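Local coordinates for aminomethyltransferase (Bartonella henselae, PDB 3GIR), which belongs to the aminomethyltransferase family, whose members combine a folate-binding domain with a C-terminal barrel domain, at residues A[212-220]-A[251-262]; A[317-325]-A[336-344]. All coordinates share one frame; numbering follows the deposited sequence.

Interaction 1 of 2, residues A[212-220]-A[251-262]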
# COMPACT_ATOMS: atom_id res chain seq x y z
N ARG A 212 5.15 10.70 7.28
CA ARG A 212 4.27 10.21 8.33
C ARG A 212 3.12 9.50 7.61
O ARG A 212 2.13 10.09 7.21
CB ARG A 212 3.81 11.34 9.26
CG ARG A 212 3.10 10.83 10.48
CD ARG A 212 2.92 11.90 11.58
NE ARG A 212 2.78 11.35 12.87
CZ ARG A 212 3.12 11.97 13.99
NH1 ARG A 212 3.64 13.19 13.94
NH2 ARG A 212 3.00 11.37 15.12
N SER A 213 3.34 8.24 7.31
CA SER A 213 2.39 7.45 6.52
C SER A 213 2.72 5.96 6.80
O SER A 213 3.63 5.66 7.58
CB SER A 213 2.64 7.72 5.03
OG SER A 213 3.93 7.20 4.60
N GLY A 214 1.96 5.07 6.16
CA GLY A 214 2.32 3.64 6.28
C GLY A 214 1.24 2.78 5.67
O GLY A 214 0.43 3.26 4.84
N TYR A 215 1.18 1.54 6.10
CA TYR A 215 0.31 0.55 5.55
C TYR A 215 -0.35 -0.29 6.62
O TYR A 215 -0.64 -1.50 6.44
CB TYR A 215 1.16 -0.33 4.60
CG TYR A 215 0.47 -1.14 3.58
CD1 TYR A 215 -0.51 -0.62 2.77
CD2 TYR A 215 0.89 -2.43 3.34
CE1 TYR A 215 -1.05 -1.35 1.74
CE2 TYR A 215 0.33 -3.19 2.30
CZ TYR A 215 -0.63 -2.66 1.53
OH TYR A 215 -1.11 -3.49 0.51
N THR A 216 -0.66 0.32 7.78
CA THR A 216 -1.07 -0.40 8.97
C THR A 216 -2.43 0.07 9.54
O THR A 216 -3.05 -0.62 10.32
CB THR A 216 0.00 -0.36 10.09
OG1 THR A 216 0.17 1.01 10.52
CG2 THR A 216 1.38 -1.07 9.64
N GLY A 217 -2.80 1.30 9.24
CA GLY A 217 -3.94 1.97 9.92
C GLY A 217 -3.57 2.53 11.29
O GLY A 217 -4.43 3.13 11.95
N GLU A 218 -2.30 2.43 11.67
CA GLU A 218 -1.76 3.07 12.87
C GLU A 218 -1.08 4.37 12.52
O GLU A 218 -0.86 4.70 11.36
CB GLU A 218 -0.80 2.14 13.59
CG GLU A 218 -1.35 0.80 14.02
CD GLU A 218 -2.40 0.92 15.09
OE1 GLU A 218 -2.31 1.86 15.92
OE2 GLU A 218 -3.35 0.09 15.10
N ASP A 219 -0.68 5.15 13.55
CA ASP A 219 0.34 6.18 13.34
C ASP A 219 1.62 5.49 12.91
O ASP A 219 1.78 4.33 13.13
CB ASP A 219 0.52 7.02 14.65
CG ASP A 219 1.41 8.24 14.45
OD1 ASP A 219 1.58 8.68 13.33
OD2 ASP A 219 1.97 8.72 15.45
N GLY A 220 2.54 6.23 12.28
CA GLY A 220 3.77 5.62 11.81
C GLY A 220 4.47 6.49 10.82
O GLY A 220 3.94 7.51 10.34
N ARG A 251 2.57 -7.91 8.15
CA ARG A 251 2.29 -6.73 7.32
C ARG A 251 0.96 -6.89 6.57
O ARG A 251 0.17 -5.96 6.46
CB ARG A 251 3.43 -6.46 6.34
CG ARG A 251 3.19 -5.41 5.31
CD ARG A 251 4.46 -5.06 4.64
NE ARG A 251 4.36 -4.37 3.36
CZ ARG A 251 4.40 -3.06 3.21
NH1 ARG A 251 4.45 -2.27 4.26
NH2 ARG A 251 4.39 -2.56 1.97
N ASP A 252 0.77 -8.08 6.00
CA ASP A 252 -0.48 -8.36 5.31
C ASP A 252 -1.74 -8.36 6.20
O ASP A 252 -2.75 -7.81 5.79
CB ASP A 252 -0.34 -9.72 4.53
CG ASP A 252 -1.39 -9.84 3.45
OD1 ASP A 252 -1.47 -8.94 2.59
OD2 ASP A 252 -2.22 -10.78 3.57
N SER A 253 -1.71 -8.96 7.39
CA SER A 253 -2.85 -8.97 8.27
C SER A 253 -3.17 -7.57 8.76
O SER A 253 -4.36 -7.15 8.90
CB SER A 253 -2.72 -9.98 9.41
OG SER A 253 -1.50 -9.82 10.14
N LEU A 254 -2.12 -6.79 9.01
CA LEU A 254 -2.35 -5.41 9.41
C LEU A 254 -3.05 -4.61 8.35
O LEU A 254 -4.03 -3.85 8.67
CB LEU A 254 -1.05 -4.72 9.86
CG LEU A 254 -0.42 -5.25 11.14
CD1 LEU A 254 1.08 -4.88 11.11
CD2 LEU A 254 -1.08 -4.70 12.45
N ARG A 255 -2.51 -4.60 7.14
CA ARG A 255 -3.09 -3.83 6.09
C ARG A 255 -4.50 -4.28 5.75
O ARG A 255 -5.34 -3.44 5.41
CB ARG A 255 -2.18 -3.78 4.85
CG ARG A 255 -2.05 -5.10 4.06
CD ARG A 255 -3.08 -5.13 3.02
NE ARG A 255 -3.09 -6.45 2.40
CZ ARG A 255 -3.94 -6.87 1.46
NH1 ARG A 255 -4.88 -6.11 0.95
NH2 ARG A 255 -3.77 -8.12 1.00
N LEU A 256 -4.75 -5.57 5.79
CA LEU A 256 -6.07 -6.10 5.46
C LEU A 256 -7.11 -5.72 6.49
O LEU A 256 -8.20 -5.24 6.14
CB LEU A 256 -5.95 -7.61 5.24
CG LEU A 256 -7.21 -8.41 4.87
CD1 LEU A 256 -7.99 -7.68 3.75
CD2 LEU A 256 -6.86 -9.89 4.60
N GLU A 257 -6.77 -5.79 7.77
CA GLU A 257 -7.63 -5.18 8.86
C GLU A 257 -7.95 -3.71 8.62
O GLU A 257 -9.03 -3.22 8.91
CB GLU A 257 -6.99 -5.36 10.22
CG GLU A 257 -7.12 -6.70 10.79
CD GLU A 257 -6.57 -6.79 12.20
OE1 GLU A 257 -5.84 -5.84 12.59
OE2 GLU A 257 -6.84 -7.79 12.90
N ALA A 258 -6.95 -2.95 8.14
CA ALA A 258 -7.06 -1.51 7.84
C ALA A 258 -7.82 -1.18 6.54
O ALA A 258 -7.98 -0.03 6.21
CB ALA A 258 -5.67 -0.79 7.84
N GLY A 259 -8.23 -2.18 5.82
CA GLY A 259 -8.92 -2.03 4.57
C GLY A 259 -8.13 -1.57 3.38
O GLY A 259 -8.70 -1.00 2.40
N LEU A 260 -6.81 -1.76 3.42
CA LEU A 260 -5.93 -1.23 2.40
C LEU A 260 -5.71 -2.19 1.30
O LEU A 260 -5.51 -3.37 1.54
CB LEU A 260 -4.60 -0.80 3.04
CG LEU A 260 -4.72 0.10 4.27
CD1 LEU A 260 -3.35 0.36 4.92
CD2 LEU A 260 -5.39 1.37 3.83
N CYS A 261 -5.66 -1.70 0.07
CA CYS A 261 -5.45 -2.59 -1.10
C CYS A 261 -4.02 -3.03 -1.27
O CYS A 261 -3.06 -2.28 -0.98
CB CYS A 261 -5.85 -1.91 -2.38
SG CYS A 261 -7.64 -1.70 -2.51
N LEU A 262 -3.86 -4.24 -1.83
CA LEU A 262 -2.56 -4.73 -2.25
C LEU A 262 -2.60 -4.90 -3.77
O LEU A 262 -3.36 -5.74 -4.30
CB LEU A 262 -2.16 -6.01 -1.50
CG LEU A 262 -0.93 -6.69 -2.11
CD1 LEU A 262 0.24 -5.73 -1.85
CD2 LEU A 262 -0.72 -8.06 -1.48
O HOH W 1 1.08 -3.44 7.22

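Interaction 2 of 2, residues A[317-325]-A[336-344]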
# COMPACT_ATOMS: atom_id res chain seq x y z
N THR A 317 -16.94 -18.25 9.93
CA THR A 317 -16.18 -19.45 10.29
C THR A 317 -14.98 -18.89 11.03
O THR A 317 -14.70 -17.68 10.92
CB THR A 317 -15.79 -20.34 9.09
OG1 THR A 317 -14.79 -21.26 9.57
CG2 THR A 317 -15.13 -19.55 7.89
N ARG A 318 -14.32 -19.72 11.83
CA ARG A 318 -13.14 -19.28 12.55
C ARG A 318 -11.89 -19.48 11.70
O ARG A 318 -10.83 -18.87 11.99
CB ARG A 318 -13.01 -20.03 13.89
CG ARG A 318 -13.94 -19.50 15.01
CD ARG A 318 -14.32 -20.67 15.98
NE ARG A 318 -15.33 -20.27 16.97
CZ ARG A 318 -16.62 -20.07 16.72
NH1 ARG A 318 -17.12 -20.24 15.49
NH2 ARG A 318 -17.43 -19.69 17.71
N GLN A 319 -12.02 -20.31 10.66
CA GLN A 319 -10.90 -20.58 9.76
C GLN A 319 -10.83 -19.60 8.56
O GLN A 319 -11.82 -19.39 7.89
CB GLN A 319 -10.97 -22.03 9.30
CG GLN A 319 -10.87 -22.99 10.52
CD GLN A 319 -9.64 -22.71 11.45
OE1 GLN A 319 -8.50 -22.57 10.97
NE2 GLN A 319 -9.89 -22.63 12.77
N PRO A 320 -9.66 -18.97 8.34
CA PRO A 320 -9.62 -18.02 7.21
C PRO A 320 -9.98 -18.63 5.85
O PRO A 320 -9.68 -19.79 5.57
CB PRO A 320 -8.16 -17.54 7.20
CG PRO A 320 -7.70 -17.70 8.62
CD PRO A 320 -8.47 -18.83 9.21
N ILE A 321 -10.54 -17.79 4.99
CA ILE A 321 -10.72 -18.05 3.61
C ILE A 321 -9.67 -17.20 2.94
O ILE A 321 -9.58 -16.01 3.19
CB ILE A 321 -12.18 -17.61 3.17
CG1 ILE A 321 -13.21 -18.46 3.94
CG2 ILE A 321 -12.36 -17.73 1.71
CD1 ILE A 321 -14.64 -18.09 3.68
N ARG A 322 -8.91 -17.83 2.04
CA ARG A 322 -7.76 -17.23 1.38
C ARG A 322 -8.00 -16.66 -0.00
O ARG A 322 -8.95 -16.99 -0.70
CB ARG A 322 -6.65 -18.32 1.26
CG ARG A 322 -6.34 -19.05 2.59
CD ARG A 322 -5.87 -18.10 3.64
NE ARG A 322 -4.59 -17.50 3.27
CZ ARG A 322 -3.39 -18.00 3.52
NH1 ARG A 322 -3.26 -19.15 4.19
NH2 ARG A 322 -2.29 -17.33 3.11
N ALA A 323 -7.07 -15.82 -0.44
CA ALA A 323 -7.05 -15.30 -1.78
C ALA A 323 -7.25 -16.42 -2.79
O ALA A 323 -6.61 -17.51 -2.69
CB ALA A 323 -5.69 -14.62 -1.98
N GLY A 324 -8.08 -16.17 -3.78
CA GLY A 324 -8.42 -17.10 -4.85
C GLY A 324 -9.68 -17.92 -4.64
O GLY A 324 -10.22 -18.51 -5.59
N ALA A 325 -10.20 -17.94 -3.41
CA ALA A 325 -11.48 -18.59 -3.16
C ALA A 325 -12.61 -18.04 -4.06
O ALA A 325 -12.84 -16.82 -4.08
CB ALA A 325 -11.84 -18.42 -1.71
N GLY A 336 -17.98 -14.04 -8.15
CA GLY A 336 -16.81 -13.23 -7.82
C GLY A 336 -15.71 -14.05 -7.22
O GLY A 336 -15.65 -15.24 -7.43
N VAL A 337 -14.83 -13.41 -6.47
CA VAL A 337 -13.60 -14.05 -5.98
C VAL A 337 -13.07 -13.30 -4.77
O VAL A 337 -13.24 -12.06 -4.69
CB VAL A 337 -12.53 -14.11 -7.09
CG1 VAL A 337 -12.00 -12.77 -7.45
CG2 VAL A 337 -11.45 -15.18 -6.71
N VAL A 338 -12.48 -14.02 -3.82
CA VAL A 338 -11.74 -13.44 -2.75
C VAL A 338 -10.37 -13.06 -3.25
O VAL A 338 -9.66 -13.90 -3.84
CB VAL A 338 -11.59 -14.43 -1.59
CG1 VAL A 338 -10.67 -13.95 -0.45
CG2 VAL A 338 -13.00 -14.81 -1.03
N THR A 339 -10.00 -11.81 -3.06
CA THR A 339 -8.68 -11.31 -3.49
C THR A 339 -7.64 -11.32 -2.38
O THR A 339 -6.43 -11.43 -2.68
CB THR A 339 -8.77 -9.98 -4.15
OG1 THR A 339 -9.44 -9.04 -3.29
CG2 THR A 339 -9.51 -10.06 -5.48
N SER A 340 -8.07 -11.17 -1.12
CA SER A 340 -7.17 -11.19 0.04
C SER A 340 -7.90 -11.80 1.21
O SER A 340 -9.11 -11.63 1.36
CB SER A 340 -6.69 -9.81 0.46
OG SER A 340 -5.93 -9.18 -0.53
N GLY A 341 -7.19 -12.54 2.03
CA GLY A 341 -7.81 -13.13 3.20
C GLY A 341 -6.82 -13.64 4.19
O GLY A 341 -5.76 -14.18 3.77
N GLY A 342 -7.14 -13.53 5.48
CA GLY A 342 -6.31 -14.08 6.53
C GLY A 342 -6.95 -13.93 7.90
O GLY A 342 -8.06 -13.46 8.02
N PHE A 343 -6.27 -14.37 8.94
CA PHE A 343 -6.72 -14.15 10.29
C PHE A 343 -6.29 -12.78 10.74
O PHE A 343 -5.10 -12.43 10.62
CB PHE A 343 -6.19 -15.22 11.22
CG PHE A 343 -6.73 -15.12 12.62
CD1 PHE A 343 -7.99 -15.60 12.92
CD2 PHE A 343 -5.96 -14.57 13.63
CE1 PHE A 343 -8.48 -15.48 14.21
CE2 PHE A 343 -6.42 -14.49 14.90
CZ PHE A 343 -7.70 -14.91 15.17
N GLY A 344 -7.23 -11.96 11.23
CA GLY A 344 -6.85 -10.66 11.79
C GLY A 344 -6.82 -10.73 13.30
O GLY A 344 -7.87 -10.81 13.92
O HOH W 2 -4.70 -15.27 1.27

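Interaction 1 of 2, residues A[212-220]-A[251-262]
Tyr215 OH donates to Cys261 O at 2.7 Å, the one direct hydrogen bond between the loop 212-220 and the segment 251-262. The acceptor lies at the edge of the phenol ring, near its plane, whereas the hydroxyl stands above the carbonyl plane, 42° out of it. With CG turned anti to the backbone N (chi1 -161°), the ring is carried across Arg255, with its hydroxyl at Cys261. Arg255 CB sits over one ring face, 3.6 Å from the centroid and 12° off the normal, which qualifies as a CH-pi contact. The two side chains run side by side, and Arg255's guanidinium lies nearly parallel to the ring. That guanidinium is fixed in rotation by in-plane bonds: NE and NH2 both reach Asp252 OD1, while NH1 gives a 2.9 Å bond to Leu260 O. NH1 also forms a salt bridge with Asp266. Leu262 CB packs over one guanidinium face. Arg251 instead crosses Tyr215 at about a right angle, and Tyr215 CD2 rests over its guanidinium, 3.6 Å from Arg251 CZ. Both segments belong to the folate-binding domain, where the loop between strands 209-211 and 220-225 meets the C-terminal end of helix 248-257. The helix ends in a Schellman motif, Gly259 having positive phi and Leu260 N bonding back to Arg255 O; this reversal brings Leu260 CD1 to 3.7 Å from Tyr215 CD1. A water bridges the main chains, donating to Tyr215 O and Arg251 O. Ala258 CB approaches Thr216 O to 3.6 Å and lies close to Gly217 N.

Interaction 2 of 2, residues A[317-325]-A[336-344]
Two backbone hydrogen bonds, each 2.8 Å long, join the segments at one end: Gly324 N to Val338 O and Val338 N to Ala325 O. Both use the main chain of Val338, which therefore meets the type II turn Arg322-Ala325 at its closing half. Further along, the pairing gives way to a CA-H...O contact from Gly341 CA to Ile321 O (3.4 Å) and to a water that accepts from Arg322 NE and Ala323 N and donates to Gly341 O. Val338 points at the loop: CG1, anti to the backbone N (chi1 174°), lies 3.5 Å from Arg322 O, while CG2 meets Ala325 CB at 3.9 Å and Ile321 CG2 at 4.1 Å, Ile321 crossing it at about a right angle. At the other end, Pro320 CG packs on Phe343 CB, 3.9 Å away. Thr339 and Ser340 form a classic beta bulge opposite Met353 of strand 349-356. Within the C-terminal barrel domain, Val338 also touches Leu313 of strand 309-315, and Ile321 extends onto strands 374-381 and 366-371.

Along the chain, interaction 1 comes first: the loop between strands 209-211 and 220-225 is met by the end of helix 248-257, closing a loop of 30 intervening residues that includes helix 227-238 and strand 243-245. Interaction 2 then closes a much shorter one, 10 residues holding strand 326-328 and the first residues of strand 334-344, so the two follow in series and neither nest nor cross. One lies in the folate-binding domain and the other in the C-terminal barrel domain; the centres of interactions 1 and 2 are about 17 Å apart. Nevertheless they touch: Arg255 NH2 lies 2.8 Å from Ser340 OG, a probable hydrogen bond. Asp266 joins both, OD2 in a salt bridge with Arg255 NH1 and OD1 hydrogen-bonded to Thr339 OG1 and Ser340 OG.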